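Local coordinates for BT_2262 (uncharacterised lipoprotein) (Bacteroides thetaiotaomicron, PDB 5FQ8), which is of unknown function but is probably a membrane-anchored surface lipoprotein that joins an Ig-like domain to a second beta-rich domain, at residues D22-L27 against E120-Q125; Q31-P36 against Y65-A70; Y38-N43 against E49-K54; E45-S50 against Y69-E74. All coordinates share one frame; numbering follows the deposited sequence.

Contact 1 (D22-L27 against E120-Q125); sequences DEKIVL and EIVIFQ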
loop_
_atom_site.group_PDB
_atom_site.type_symbol
_atom_site.label_atom_id
_atom_site.label_comp_id
_atom_site.label_asym_id
_atom_site.label_seq_id
_atom_site.Cartn_x
_atom_site.Cartn_y
_atom_site.Cartn_z
ATOM N N ASP G 22 9.262 -59.320 13.366
ATOM C CA ASP G 22 10.605 -58.980 12.927
ATOM C C ASP G 22 10.763 -59.213 11.435
ATOM O O ASP G 22 10.075 -60.040 10.831
ATOM C CB ASP G 22 11.639 -59.807 13.679
ATOM C CG ASP G 22 11.439 -59.757 15.153
ATOM O OD1 ASP G 22 11.035 -58.689 15.646
ATOM O OD2 ASP G 22 11.664 -60.788 15.812
ATOM N N GLU G 23 11.694 -58.467 10.846
ATOM C CA GLU G 23 12.017 -58.640 9.436
ATOM C C GLU G 23 12.949 -59.822 9.228
ATOM O O GLU G 23 12.778 -60.582 8.271
ATOM C CB GLU G 23 12.650 -57.366 8.888
ATOM C CG GLU G 23 13.084 -57.471 7.448
ATOM C CD GLU G 23 13.775 -56.231 6.955
ATOM O OE1 GLU G 23 14.040 -55.337 7.782
ATOM O OE2 GLU G 23 14.053 -56.152 5.740
ATOM N N LYS G 24 13.934 -59.990 10.104
ATOM C CA LYS G 24 14.852 -61.115 10.054
ATOM C C LYS G 24 14.648 -61.979 11.287
ATOM O O LYS G 24 14.521 -61.464 12.401
ATOM C CB LYS G 24 16.304 -60.634 9.963
ATOM C CG LYS G 24 16.590 -59.763 8.757
ATOM C CD LYS G 24 18.044 -59.338 8.705
ATOM C CE LYS G 24 18.405 -58.702 7.369
ATOM N NZ LYS G 24 17.597 -57.488 7.057
ATOM N N ILE G 25 14.602 -63.288 11.080
ATOM C CA ILE G 25 14.325 -64.252 12.134
ATOM C C ILE G 25 15.348 -65.371 12.042
ATOM O O ILE G 25 15.672 -65.839 10.945
ATOM C CB ILE G 25 12.898 -64.815 12.014
ATOM C CG1 ILE G 25 11.878 -63.745 12.385
ATOM C CG2 ILE G 25 12.735 -66.056 12.863
ATOM C CD1 ILE G 25 10.472 -64.251 12.388
ATOM N N VAL G 26 15.862 -65.800 13.184
ATOM C CA VAL G 26 16.836 -66.878 13.225
ATOM C C VAL G 26 16.286 -67.978 14.113
ATOM O O VAL G 26 16.033 -67.756 15.302
ATOM C CB VAL G 26 18.202 -66.395 13.722
ATOM C CG1 VAL G 26 19.130 -67.569 13.874
ATOM C CG2 VAL G 26 18.780 -65.394 12.749
ATOM N N LEU G 27 16.100 -69.155 13.532
ATOM C CA LEU G 27 15.570 -70.311 14.233
ATOM C C LEU G 27 16.582 -71.443 14.169
ATOM O O LEU G 27 17.409 -71.504 13.258
ATOM C CB LEU G 27 14.248 -70.781 13.622
ATOM C CG LEU G 27 13.113 -69.800 13.355
ATOM C CD1 LEU G 27 12.094 -70.482 12.482
ATOM C CD2 LEU G 27 12.479 -69.368 14.643
ATOM N N GLU G 120 22.086 -53.699 13.838
ATOM C CA GLU G 120 21.916 -55.136 14.001
ATOM C C GLU G 120 22.500 -55.878 12.808
ATOM O O GLU G 120 22.448 -55.392 11.677
ATOM C CB GLU G 120 20.438 -55.500 14.178
ATOM C CG GLU G 120 19.866 -55.162 15.557
ATOM C CD GLU G 120 18.473 -55.722 15.795
ATOM O OE1 GLU G 120 17.859 -56.245 14.842
ATOM O OE2 GLU G 120 17.992 -55.634 16.943
ATOM N N ILE G 121 23.079 -57.047 13.072
ATOM C CA ILE G 121 23.551 -57.946 12.031
ATOM C C ILE G 121 23.129 -59.365 12.386
ATOM O O ILE G 121 22.562 -59.617 13.445
ATOM C CB ILE G 121 25.073 -57.872 11.826
ATOM C CG1 ILE G 121 25.794 -58.281 13.103
ATOM C CG2 ILE G 121 25.490 -56.489 11.380
ATOM C CD1 ILE G 121 27.253 -58.519 12.900
ATOM N N VAL G 122 23.428 -60.296 11.485
ATOM C CA VAL G 122 22.927 -61.663 11.567
ATOM C C VAL G 122 24.094 -62.635 11.471
ATOM O O VAL G 122 24.927 -62.520 10.567
ATOM C CB VAL G 122 21.903 -61.954 10.453
ATOM C CG1 VAL G 122 21.325 -63.341 10.618
ATOM C CG2 VAL G 122 20.807 -60.914 10.452
ATOM N N ILE G 123 24.140 -63.605 12.389
ATOM C CA ILE G 123 25.205 -64.607 12.445
ATOM C C ILE G 123 24.594 -65.954 12.822
ATOM O O ILE G 123 24.046 -66.104 13.919
ATOM C CB ILE G 123 26.312 -64.236 13.454
ATOM C CG1 ILE G 123 26.780 -62.793 13.271
ATOM C CG2 ILE G 123 27.493 -65.153 13.292
ATOM C CD1 ILE G 123 27.861 -62.384 14.210
ATOM N N PHE G 124 24.703 -66.938 11.936
ATOM C CA PHE G 124 24.234 -68.285 12.229
ATOM C C PHE G 124 25.211 -69.283 11.630
ATOM O O PHE G 124 25.958 -68.965 10.704
ATOM C CB PHE G 124 22.815 -68.538 11.681
ATOM C CG PHE G 124 22.763 -68.772 10.188
ATOM C CD1 PHE G 124 22.624 -67.711 9.312
ATOM C CD2 PHE G 124 22.843 -70.056 9.667
ATOM C CE1 PHE G 124 22.579 -67.920 7.952
ATOM C CE2 PHE G 124 22.797 -70.271 8.304
ATOM C CZ PHE G 124 22.665 -69.201 7.444
ATOM N N GLN G 125 25.191 -70.505 12.150
ATOM C CA GLN G 125 26.115 -71.538 11.694
ATOM C C GLN G 125 25.415 -72.499 10.745
ATOM O O GLN G 125 24.347 -73.028 11.060
ATOM C CB GLN G 125 26.729 -72.301 12.872
ATOM C CG GLN G 125 25.746 -72.906 13.850
ATOM C CD GLN G 125 26.307 -74.117 14.581
ATOM O OE1 GLN G 125 27.492 -74.433 14.481
ATOM N NE2 GLN G 125 25.444 -74.810 15.312
#
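V26 meets V122 and F124, and K24 meets V122, in an apolar contact at the junction of the two domains. Strand 24-27 is the outermost strand of a sheet in the Ig-like domain. Strand 120-125 belongs to the antiparallel sheet of the C-terminal domain. The two run in nearly the same direction, 24° apart, and their axes come no closer than 8.8 Å. Side chains alone therefore span the gap. CG2 of V26 lies 3.9 Å from CG1 of V122. With chi1 at 174°, CG1 of V26 points away from the backbone N and reaches CB of F124 at 4.4 Å. The F124 ring turns away and meets Y132 instead. The aliphatic part of K24 adds to the patch, with its CD 3.6 Å from CG2 of V122. Y86, on the neighbouring strand 78-87, touches K24, V26 and V122, and S97 also lies against V26. The arrangement is an interdomain interface between an edge strand of an Ig-like beta-sandwich and a strand of the following beta domain.

Contact 2 (Q31-P36 against Y65-A70); sequences QPFVEP and YNLVYA
The loop carrying F33 and E35 keeps well clear of the backbone of segment 65-70 of strand 63-72, with the CA atoms of E35 and L67 10.6 Å apart. Long side chains bridge the space. E35 and Y69 approach from opposite directions and join in a hydrogen bond. The hydroxyl OH of Y69 donates to OE1 of E35 over 2.5 Å, an unusually short length not to be read closely at this resolution. OE1 sits at the edge of the Y69 ring and in its plane, while the carboxylate is turned 73° against that ring. E35 gets there by a bend at chi2 (56°) after an extended first torsion. Its other oxygen, OE2, has a salt bridge to R83 and takes the backbone N-H of G37. Beside this polar group, CZ of F33 packs on CD1 of L67 at 3.9 Å. The same CZ lies 4.4 Å from OH of Y69, which comes near the plane of the F33 ring at its edge. L27 and V85 also touch F33. With an alanine here in place of E35, R83 is likely to lose its carboxylate mate and the Y69 hydroxyl this acceptor. The chemistry implies a loop fixed to the sandwich by two means, an apolar patch and a carboxylate that gathers Y69, R83 and the backbone of G37 round it. The nearby R83 would probably favour the charged form of E35.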
loop_
_atom_site.group_PDB
_atom_site.type_symbol
_atom_site.label_atom_id
_atom_site.label_comp_id
_atom_site.label_asym_id
_atom_site.label_seq_id
_atom_site.Cartn_x
_atom_site.Cartn_y
_atom_site.Cartn_z
ATOM N N GLN G 31 13.291 -76.252 14.933
ATOM C CA GLN G 31 12.369 -75.385 15.638
ATOM C C GLN G 31 11.333 -74.856 14.656
ATOM O O GLN G 31 11.709 -74.295 13.622
ATOM C CB GLN G 31 13.116 -74.241 16.303
ATOM C CG GLN G 31 12.586 -73.887 17.684
ATOM C CD GLN G 31 12.817 -74.982 18.719
ATOM O OE1 GLN G 31 12.364 -76.119 18.567
ATOM N NE2 GLN G 31 13.525 -74.635 19.785
ATOM N N PRO G 32 10.038 -75.033 14.921
ATOM C CA PRO G 32 9.025 -74.642 13.940
ATOM C C PRO G 32 9.020 -73.147 13.706
ATOM O O PRO G 32 9.370 -72.355 14.580
ATOM C CB PRO G 32 7.715 -75.106 14.579
ATOM C CG PRO G 32 8.112 -76.176 15.508
ATOM C CD PRO G 32 9.447 -75.775 16.043
ATOM N N PHE G 33 8.621 -72.766 12.500
ATOM C CA PHE G 33 8.491 -71.365 12.129
ATOM C C PHE G 33 7.032 -70.949 12.213
ATOM O O PHE G 33 6.191 -71.469 11.476
ATOM C CB PHE G 33 9.017 -71.105 10.723
ATOM C CG PHE G 33 8.603 -69.773 10.177
ATOM C CD1 PHE G 33 9.231 -68.616 10.590
ATOM C CD2 PHE G 33 7.573 -69.671 9.259
ATOM C CE1 PHE G 33 8.849 -67.394 10.091
ATOM C CE2 PHE G 33 7.190 -68.445 8.761
ATOM C CZ PHE G 33 7.830 -67.309 9.178
ATOM N N VAL G 34 6.749 -69.996 13.089
ATOM C CA VAL G 34 5.405 -69.489 13.298
ATOM C C VAL G 34 5.296 -68.135 12.626
ATOM O O VAL G 34 6.100 -67.235 12.894
ATOM C CB VAL G 34 5.075 -69.377 14.794
ATOM C CG1 VAL G 34 3.626 -68.963 14.973
ATOM C CG2 VAL G 34 5.353 -70.687 15.489
ATOM N N GLU G 35 4.300 -67.985 11.769
ATOM C CA GLU G 35 4.078 -66.751 11.037
ATOM C C GLU G 35 3.847 -65.592 11.997
ATOM O O GLU G 35 2.833 -65.569 12.699
ATOM C CB GLU G 35 2.887 -66.921 10.090
ATOM C CG GLU G 35 2.454 -65.655 9.386
ATOM C CD GLU G 35 3.574 -65.002 8.622
ATOM O OE1 GLU G 35 4.263 -65.695 7.856
ATOM O OE2 GLU G 35 3.770 -63.790 8.787
ATOM N N PRO G 36 4.756 -64.620 12.058
ATOM C CA PRO G 36 4.565 -63.485 12.977
ATOM C C PRO G 36 3.312 -62.672 12.716
ATOM O O PRO G 36 2.746 -62.117 13.665
ATOM C CB PRO G 36 5.828 -62.650 12.754
ATOM C CG PRO G 36 6.828 -63.607 12.237
ATOM C CD PRO G 36 6.060 -64.566 11.389
ATOM N N TYR G 65 16.298 -68.722 4.038
ATOM C CA TYR G 65 14.998 -68.836 3.398
ATOM C C TYR G 65 14.359 -67.462 3.352
ATOM O O TYR G 65 14.217 -66.808 4.390
ATOM C CB TYR G 65 14.110 -69.827 4.147
ATOM C CG TYR G 65 14.647 -71.225 4.122
ATOM C CD1 TYR G 65 14.424 -72.055 3.034
ATOM C CD2 TYR G 65 15.401 -71.712 5.173
ATOM C CE1 TYR G 65 14.922 -73.334 3.002
ATOM C CE2 TYR G 65 15.906 -72.993 5.149
ATOM C CZ TYR G 65 15.663 -73.798 4.062
ATOM O OH TYR G 65 16.168 -75.073 4.039
ATOM N N ASN G 66 13.985 -67.025 2.152
ATOM C CA ASN G 66 13.320 -65.745 1.941
ATOM C C ASN G 66 11.844 -65.965 1.639
ATOM O O ASN G 66 11.499 -66.782 0.779
ATOM C CB ASN G 66 13.965 -64.975 0.792
ATOM C CG ASN G 66 15.349 -64.498 1.122
ATOM O OD1 ASN G 66 15.531 -63.379 1.585
ATOM N ND2 ASN G 66 16.339 -65.344 0.884
ATOM N N LEU G 67 10.985 -65.230 2.337
ATOM C CA LEU G 67 9.548 -65.243 2.105
ATOM C C LEU G 67 9.128 -63.869 1.621
ATOM O O LEU G 67 9.527 -62.859 2.203
ATOM C CB LEU G 67 8.790 -65.604 3.372
ATOM C CG LEU G 67 9.141 -66.907 4.073
ATOM C CD1 LEU G 67 9.057 -66.707 5.566
ATOM C CD2 LEU G 67 8.190 -67.988 3.648
ATOM N N VAL G 68 8.339 -63.829 0.555
ATOM C CA VAL G 68 7.868 -62.576 -0.023
ATOM C C VAL G 68 6.368 -62.475 0.199
ATOM O O VAL G 68 5.609 -63.352 -0.223
ATOM C CB VAL G 68 8.223 -62.471 -1.511
ATOM C CG1 VAL G 68 7.565 -61.251 -2.116
ATOM C CG2 VAL G 68 9.709 -62.368 -1.661
ATOM N N TYR G 69 5.950 -61.413 0.872
ATOM C CA TYR G 69 4.550 -61.153 1.162
ATOM C C TYR G 69 4.035 -60.085 0.212
ATOM O O TYR G 69 4.694 -59.062 0.007
ATOM C CB TYR G 69 4.368 -60.679 2.603
ATOM C CG TYR G 69 4.780 -61.646 3.671
ATOM C CD1 TYR G 69 6.107 -61.789 4.027
ATOM C CD2 TYR G 69 3.838 -62.384 4.363
ATOM C CE1 TYR G 69 6.484 -62.651 5.020
ATOM C CE2 TYR G 69 4.212 -63.245 5.354
ATOM C CZ TYR G 69 5.534 -63.374 5.674
ATOM O OH TYR G 69 5.899 -64.239 6.663
ATOM N N ALA G 70 2.853 -60.307 -0.348
ATOM C CA ALA G 70 2.312 -59.336 -1.285
ATOM C C ALA G 70 0.793 -59.369 -1.273
ATOM O O ALA G 70 0.172 -60.414 -1.073
ATOM C CB ALA G 70 2.831 -59.587 -2.702
#

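Contact 3 (Y38-N43 against E49-K54); sequences YYAEMN and ESVQIK
The Y38 ring meets V51 and I53 obliquely, so neither residue lies squarely on a face or at an edge. CE1 of Y38 is 3.5 Å from CB of V51, and CD1 of Y38 is 3.7 Å from CG2 of V51. The far end of the ring reaches I53, with OH of Y38 4.0 Å from CD1 of I53. Y69 also meets this ring, with the two ring planes at about 55°. CG of Y38 stands between its backbone N and carbonyl carbon (chi1 49°), which swings the ring alongside V51. The next ring, Y39, turns away from this contact. Its hydroxyl OH donates to OE2 of E41 over 2.8 Å, on the anti side of that carboxylate and 28° out of its plane, and OE2 lies in the plane of the Y39 ring at its edge. A40 points toward V51 and closes the row, with its CB 3.7 Å from CG2 of V51. A71 and L17 also touch V51. A glycine in place of Y38 would probably open a gap beside V51 and I53 and remove one of the rings that meet Y69. Strand 38-42 and the segment leading into strand 52-54 belong to opposing sheets of the Ig-like domain. The chemistry across them is apolar, which implies that side-chain fit rather than directed bonds joins the sheets here.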
loop_
_atom_site.group_PDB
_atom_site.type_symbol
_atom_site.label_atom_id
_atom_site.label_comp_id
_atom_site.label_asym_id
_atom_site.label_seq_id
_atom_site.Cartn_x
_atom_site.Cartn_y
_atom_site.Cartn_z
ATOM N N TYR G 38 0.695 -60.243 9.694
ATOM C CA TYR G 38 0.682 -59.108 8.781
ATOM C C TYR G 38 -0.750 -58.614 8.658
ATOM O O TYR G 38 -1.701 -59.339 8.963
ATOM C CB TYR G 38 1.240 -59.483 7.408
ATOM C CG TYR G 38 0.632 -60.742 6.862
ATOM C CD1 TYR G 38 -0.534 -60.706 6.126
ATOM C CD2 TYR G 38 1.218 -61.972 7.100
ATOM C CE1 TYR G 38 -1.094 -61.853 5.645
ATOM C CE2 TYR G 38 0.668 -63.118 6.620
ATOM C CZ TYR G 38 -0.487 -63.057 5.893
ATOM O OH TYR G 38 -1.038 -64.214 5.411
ATOM N N TYR G 39 -0.892 -57.371 8.203
ATOM C CA TYR G 39 -2.199 -56.762 8.004
ATOM C C TYR G 39 -2.251 -56.070 6.653
ATOM O O TYR G 39 -1.336 -55.324 6.298
ATOM C CB TYR G 39 -2.514 -55.754 9.116
ATOM C CG TYR G 39 -3.776 -54.975 8.864
ATOM C CD1 TYR G 39 -5.016 -55.547 9.080
ATOM C CD2 TYR G 39 -3.727 -53.674 8.398
ATOM C CE1 TYR G 39 -6.172 -54.845 8.844
ATOM C CE2 TYR G 39 -4.876 -52.963 8.160
ATOM C CZ TYR G 39 -6.096 -53.552 8.384
ATOM O OH TYR G 39 -7.248 -52.843 8.148
ATOM N N ALA G 40 -3.329 -56.300 5.912
ATOM C CA ALA G 40 -3.499 -55.709 4.592
ATOM C C ALA G 40 -4.869 -55.060 4.496
ATOM O O ALA G 40 -5.883 -55.682 4.819
ATOM C CB ALA G 40 -3.332 -56.748 3.481
ATOM N N GLU G 41 -4.893 -53.821 4.026
ATOM C CA GLU G 41 -6.106 -53.031 3.946
ATOM C C GLU G 41 -6.284 -52.510 2.531
ATOM O O GLU G 41 -5.309 -52.220 1.832
ATOM C CB GLU G 41 -6.049 -51.854 4.919
ATOM C CG GLU G 41 -7.379 -51.254 5.304
ATOM C CD GLU G 41 -7.208 -50.064 6.212
ATOM O OE1 GLU G 41 -6.720 -49.019 5.736
ATOM O OE2 GLU G 41 -7.538 -50.182 7.409
ATOM N N MET G 42 -7.540 -52.378 2.115
ATOM C CA MET G 42 -7.830 -51.759 0.828
ATOM C C MET G 42 -9.152 -51.020 0.926
ATOM O O MET G 42 -10.191 -51.636 1.172
ATOM C CB MET G 42 -7.872 -52.787 -0.288
ATOM C CG MET G 42 -8.204 -52.178 -1.618
ATOM S SD MET G 42 -8.345 -53.419 -2.891
ATOM C CE MET G 42 -9.733 -54.377 -2.321
ATOM N N ASN G 43 -9.097 -49.707 0.726
ATOM C CA ASN G 43 -10.252 -48.837 0.884
ATOM C C ASN G 43 -10.947 -49.067 2.216
ATOM O O ASN G 43 -12.169 -48.975 2.312
ATOM C CB ASN G 43 -11.238 -49.009 -0.267
ATOM C CG ASN G 43 -11.418 -47.738 -1.051
ATOM O OD1 ASN G 43 -11.142 -46.649 -0.549
ATOM N ND2 ASN G 43 -11.877 -47.858 -2.290
ATOM N N GLU G 49 -6.654 -61.611 4.324
ATOM C CA GLU G 49 -6.729 -62.974 3.838
ATOM C C GLU G 49 -6.289 -63.104 2.386
ATOM O O GLU G 49 -6.193 -64.231 1.890
ATOM C CB GLU G 49 -8.156 -63.497 4.013
ATOM C CG GLU G 49 -9.223 -62.719 3.238
ATOM C CD GLU G 49 -9.648 -61.410 3.903
ATOM O OE1 GLU G 49 -8.839 -60.793 4.630
ATOM O OE2 GLU G 49 -10.808 -60.998 3.699
ATOM N N SER G 50 -6.013 -61.997 1.699
ATOM C CA SER G 50 -5.666 -62.035 0.287
ATOM C C SER G 50 -4.173 -62.016 0.037
ATOM O O SER G 50 -3.753 -62.137 -1.114
ATOM C CB SER G 50 -6.304 -60.858 -0.451
ATOM O OG SER G 50 -7.708 -61.009 -0.515
ATOM N N VAL G 51 -3.367 -61.854 1.075
ATOM C CA VAL G 51 -1.933 -61.727 0.889
ATOM C C VAL G 51 -1.391 -63.045 0.373
ATOM O O VAL G 51 -1.744 -64.116 0.875
ATOM C CB VAL G 51 -1.251 -61.320 2.204
ATOM C CG1 VAL G 51 0.252 -61.276 2.037
ATOM C CG2 VAL G 51 -1.777 -59.975 2.697
ATOM N N GLN G 52 -0.556 -62.975 -0.646
ATOM C CA GLN G 52 0.149 -64.140 -1.143
ATOM C C GLN G 52 1.552 -64.148 -0.556
ATOM O O GLN G 52 2.128 -63.094 -0.280
ATOM C CB GLN G 52 0.204 -64.138 -2.675
ATOM C CG GLN G 52 -1.166 -64.099 -3.355
ATOM C CD GLN G 52 -1.104 -63.778 -4.849
ATOM O OE1 GLN G 52 -0.032 -63.782 -5.458
ATOM N NE2 GLN G 52 -2.264 -63.498 -5.442
ATOM N N ILE G 53 2.088 -65.347 -0.337
ATOM C CA ILE G 53 3.433 -65.515 0.201
ATOM C C ILE G 53 4.209 -66.470 -0.684
ATOM O O ILE G 53 3.829 -67.637 -0.817
ATOM C CB ILE G 53 3.417 -66.041 1.639
ATOM C CG1 ILE G 53 2.520 -65.183 2.510
ATOM C CG2 ILE G 53 4.805 -66.015 2.204
ATOM C CD1 ILE G 53 2.336 -65.755 3.875
ATOM N N LYS G 54 5.309 -65.992 -1.259
ATOM C CA LYS G 54 6.187 -66.822 -2.076
ATOM C C LYS G 54 7.435 -67.187 -1.282
ATOM O O LYS G 54 8.087 -66.313 -0.701
ATOM C CB LYS G 54 6.560 -66.112 -3.380
ATOM C CG LYS G 54 5.409 -66.052 -4.399
ATOM C CD LYS G 54 5.687 -65.094 -5.563
ATOM C CE LYS G 54 4.533 -65.074 -6.573
ATOM N NZ LYS G 54 4.296 -66.414 -7.174
#

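Contact 4 (E45-S50 against Y69-E74); sequences EDITES and YAAYNE
I47 and A71 form the first shell, with CD1 of I47 4.4 Å from CB of A71. The I47 side chain stands with CG1 between its backbone N and carbonyl carbon (chi1 54°), and its tip extends toward the alanine. V15 touches both residues, and M42 lies against I47. A second approach is by backbone alone: O of S50 comes within 4.3 Å of O of A70. These are two acceptors and do not bond. The A70 carbonyl pairs with the backbone of Q52 instead.

A tight turn presents these residues. N of S50 bonds to O of I47 over 2.9 Å, an i-to-i+3 bond reaching back from the 3-10 segment 48-50 to the residue before it. Ahead of it, OG1 of T48 donates to OD2 of D46 over 2.9 Å, approaching from above the carboxylate plane, 38° out of it. N of T48 makes a weak bond to OD1 of D46 at 3.4 Å. The same T48 hydroxyl also takes the backbone N-H of A40, which ties the turn to strand 38-42. The chain thus leaves strand 45-46 in one sheet and turns toward strand 52-54 in the other. This is the sheet-to-sheet crossing of an Ig-like beta-sandwich.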
loop_
_atom_site.group_PDB
_atom_site.type_symbol
_atom_site.label_atom_id
_atom_site.label_comp_id
_atom_site.label_asym_id
_atom_site.label_seq_id
_atom_site.Cartn_x
_atom_site.Cartn_y
_atom_site.Cartn_z
ATOM N N GLU G 45 -11.530 -51.774 3.758
ATOM C CA GLU G 45 -11.905 -53.165 3.953
ATOM C C GLU G 45 -10.659 -53.990 4.256
ATOM O O GLU G 45 -9.570 -53.710 3.749
ATOM C CB GLU G 45 -12.629 -53.705 2.720
ATOM N N ASP G 46 -10.818 -54.989 5.120
ATOM C CA ASP G 46 -9.706 -55.841 5.512
ATOM C C ASP G 46 -9.483 -56.914 4.455
ATOM O O ASP G 46 -10.367 -57.741 4.207
ATOM C CB ASP G 46 -9.984 -56.474 6.869
ATOM C CG ASP G 46 -8.938 -57.481 7.256
ATOM O OD1 ASP G 46 -9.068 -58.662 6.874
ATOM O OD2 ASP G 46 -7.978 -57.089 7.942
ATOM N N ILE G 47 -8.308 -56.906 3.834
ATOM C CA ILE G 47 -7.991 -57.918 2.837
ATOM C C ILE G 47 -6.762 -58.700 3.272
ATOM O O ILE G 47 -5.968 -59.144 2.441
ATOM C CB ILE G 47 -7.776 -57.291 1.451
ATOM C CG1 ILE G 47 -6.723 -56.192 1.522
ATOM C CG2 ILE G 47 -9.072 -56.739 0.936
ATOM C CD1 ILE G 47 -5.970 -56.006 0.240
ATOM N N THR G 48 -6.606 -58.881 4.578
ATOM C CA THR G 48 -5.468 -59.630 5.082
ATOM C C THR G 48 -5.477 -61.062 4.582
ATOM O O THR G 48 -4.417 -61.667 4.403
ATOM C CB THR G 48 -5.477 -59.595 6.599
ATOM O OG1 THR G 48 -5.429 -58.232 7.010
ATOM C CG2 THR G 48 -4.292 -60.310 7.155
ATOM N N GLU G 49 -6.654 -61.611 4.324
ATOM C CA GLU G 49 -6.729 -62.974 3.838
ATOM C C GLU G 49 -6.289 -63.104 2.386
ATOM O O GLU G 49 -6.193 -64.231 1.890
ATOM C CB GLU G 49 -8.156 -63.497 4.013
ATOM C CG GLU G 49 -9.223 -62.719 3.238
ATOM C CD GLU G 49 -9.648 -61.410 3.903
ATOM O OE1 GLU G 49 -8.839 -60.793 4.630
ATOM O OE2 GLU G 49 -10.808 -60.998 3.699
ATOM N N SER G 50 -6.013 -61.997 1.699
ATOM C CA SER G 50 -5.666 -62.035 0.287
ATOM C C SER G 50 -4.173 -62.016 0.037
ATOM O O SER G 50 -3.753 -62.137 -1.114
ATOM C CB SER G 50 -6.304 -60.858 -0.451
ATOM O OG SER G 50 -7.708 -61.009 -0.515
ATOM N N TYR G 69 5.950 -61.413 0.872
ATOM C CA TYR G 69 4.550 -61.153 1.162
ATOM C C TYR G 69 4.035 -60.085 0.212
ATOM O O TYR G 69 4.694 -59.062 0.007
ATOM C CB TYR G 69 4.368 -60.679 2.603
ATOM C CG TYR G 69 4.780 -61.646 3.671
ATOM C CD1 TYR G 69 6.107 -61.789 4.027
ATOM C CD2 TYR G 69 3.838 -62.384 4.363
ATOM C CE1 TYR G 69 6.484 -62.651 5.020
ATOM C CE2 TYR G 69 4.212 -63.245 5.354
ATOM C CZ TYR G 69 5.534 -63.374 5.674
ATOM O OH TYR G 69 5.899 -64.239 6.663
ATOM N N ALA G 70 2.853 -60.307 -0.348
ATOM C CA ALA G 70 2.312 -59.336 -1.285
ATOM C C ALA G 70 0.793 -59.369 -1.273
ATOM O O ALA G 70 0.172 -60.414 -1.073
ATOM C CB ALA G 70 2.831 -59.587 -2.702
ATOM N N ALA G 71 0.208 -58.211 -1.499
ATOM C CA ALA G 71 -1.226 -58.075 -1.656
ATOM C C ALA G 71 -1.473 -57.250 -2.902
ATOM O O ALA G 71 -0.677 -56.376 -3.244
ATOM C CB ALA G 71 -1.868 -57.411 -0.447
ATOM N N TYR G 72 -2.576 -57.528 -3.580
ATOM C CA TYR G 72 -2.774 -56.993 -4.914
ATOM C C TYR G 72 -4.045 -56.164 -5.012
ATOM O O TYR G 72 -5.046 -56.427 -4.344
ATOM C CB TYR G 72 -2.805 -58.110 -5.942
ATOM C CG TYR G 72 -1.464 -58.778 -6.157
ATOM C CD1 TYR G 72 -0.505 -58.197 -6.973
ATOM C CD2 TYR G 72 -1.160 -59.988 -5.551
ATOM C CE1 TYR G 72 0.715 -58.795 -7.178
ATOM C CE2 TYR G 72 0.059 -60.590 -5.750
ATOM C CZ TYR G 72 0.994 -59.988 -6.564
ATOM O OH TYR G 72 2.216 -60.576 -6.774
ATOM N N ASN G 73 -3.962 -55.153 -5.868
ATOM C CA ASN G 73 -5.030 -54.225 -6.185
ATOM C C ASN G 73 -6.042 -54.887 -7.111
ATOM O O ASN G 73 -5.914 -56.049 -7.494
ATOM C CB ASN G 73 -4.427 -52.994 -6.851
ATOM C CG ASN G 73 -5.330 -51.810 -6.822
ATOM O OD1 ASN G 73 -5.601 -51.206 -7.849
ATOM N ND2 ASN G 73 -5.794 -51.455 -5.640
ATOM N N GLU G 74 -7.067 -54.131 -7.485
ATOM C CA GLU G 74 -7.979 -54.614 -8.510
ATOM C C GLU G 74 -7.403 -54.402 -9.898
ATOM O O GLU G 74 -7.675 -55.187 -10.809
ATOM C CB GLU G 74 -9.325 -53.915 -8.377
ATOM C CG GLU G 74 -10.485 -54.855 -8.273
ATOM C CD GLU G 74 -11.470 -54.415 -7.226
ATOM O OE1 GLU G 74 -11.223 -54.693 -6.033
ATOM O OE2 GLU G 74 -12.478 -53.774 -7.590
#

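How the contacts relate
Contacts 2, 3 and 4 lie within the Ig-like domain, while contact 1 joins that domain to the C-terminal one. Contacts 3 and 4 nearly coincide, with centres about 3 Å apart, and share E49 and S50. Contact 2 lies about 14 Å from contact 3 and about 17 Å from contact 4, centre to centre. It shares Y69 and A70 with contact 4. Strand pairing links contacts 2 and 3, through a probable hydrogen bond from N of Q52 to O of A70 at 2.7 Å. Contact 1 is about 13 Å from contact 2 between centres and touches it where CD1 of L27 packs on CB of F33. The other three contacts are nested inside the chain loop that contact 1 closes.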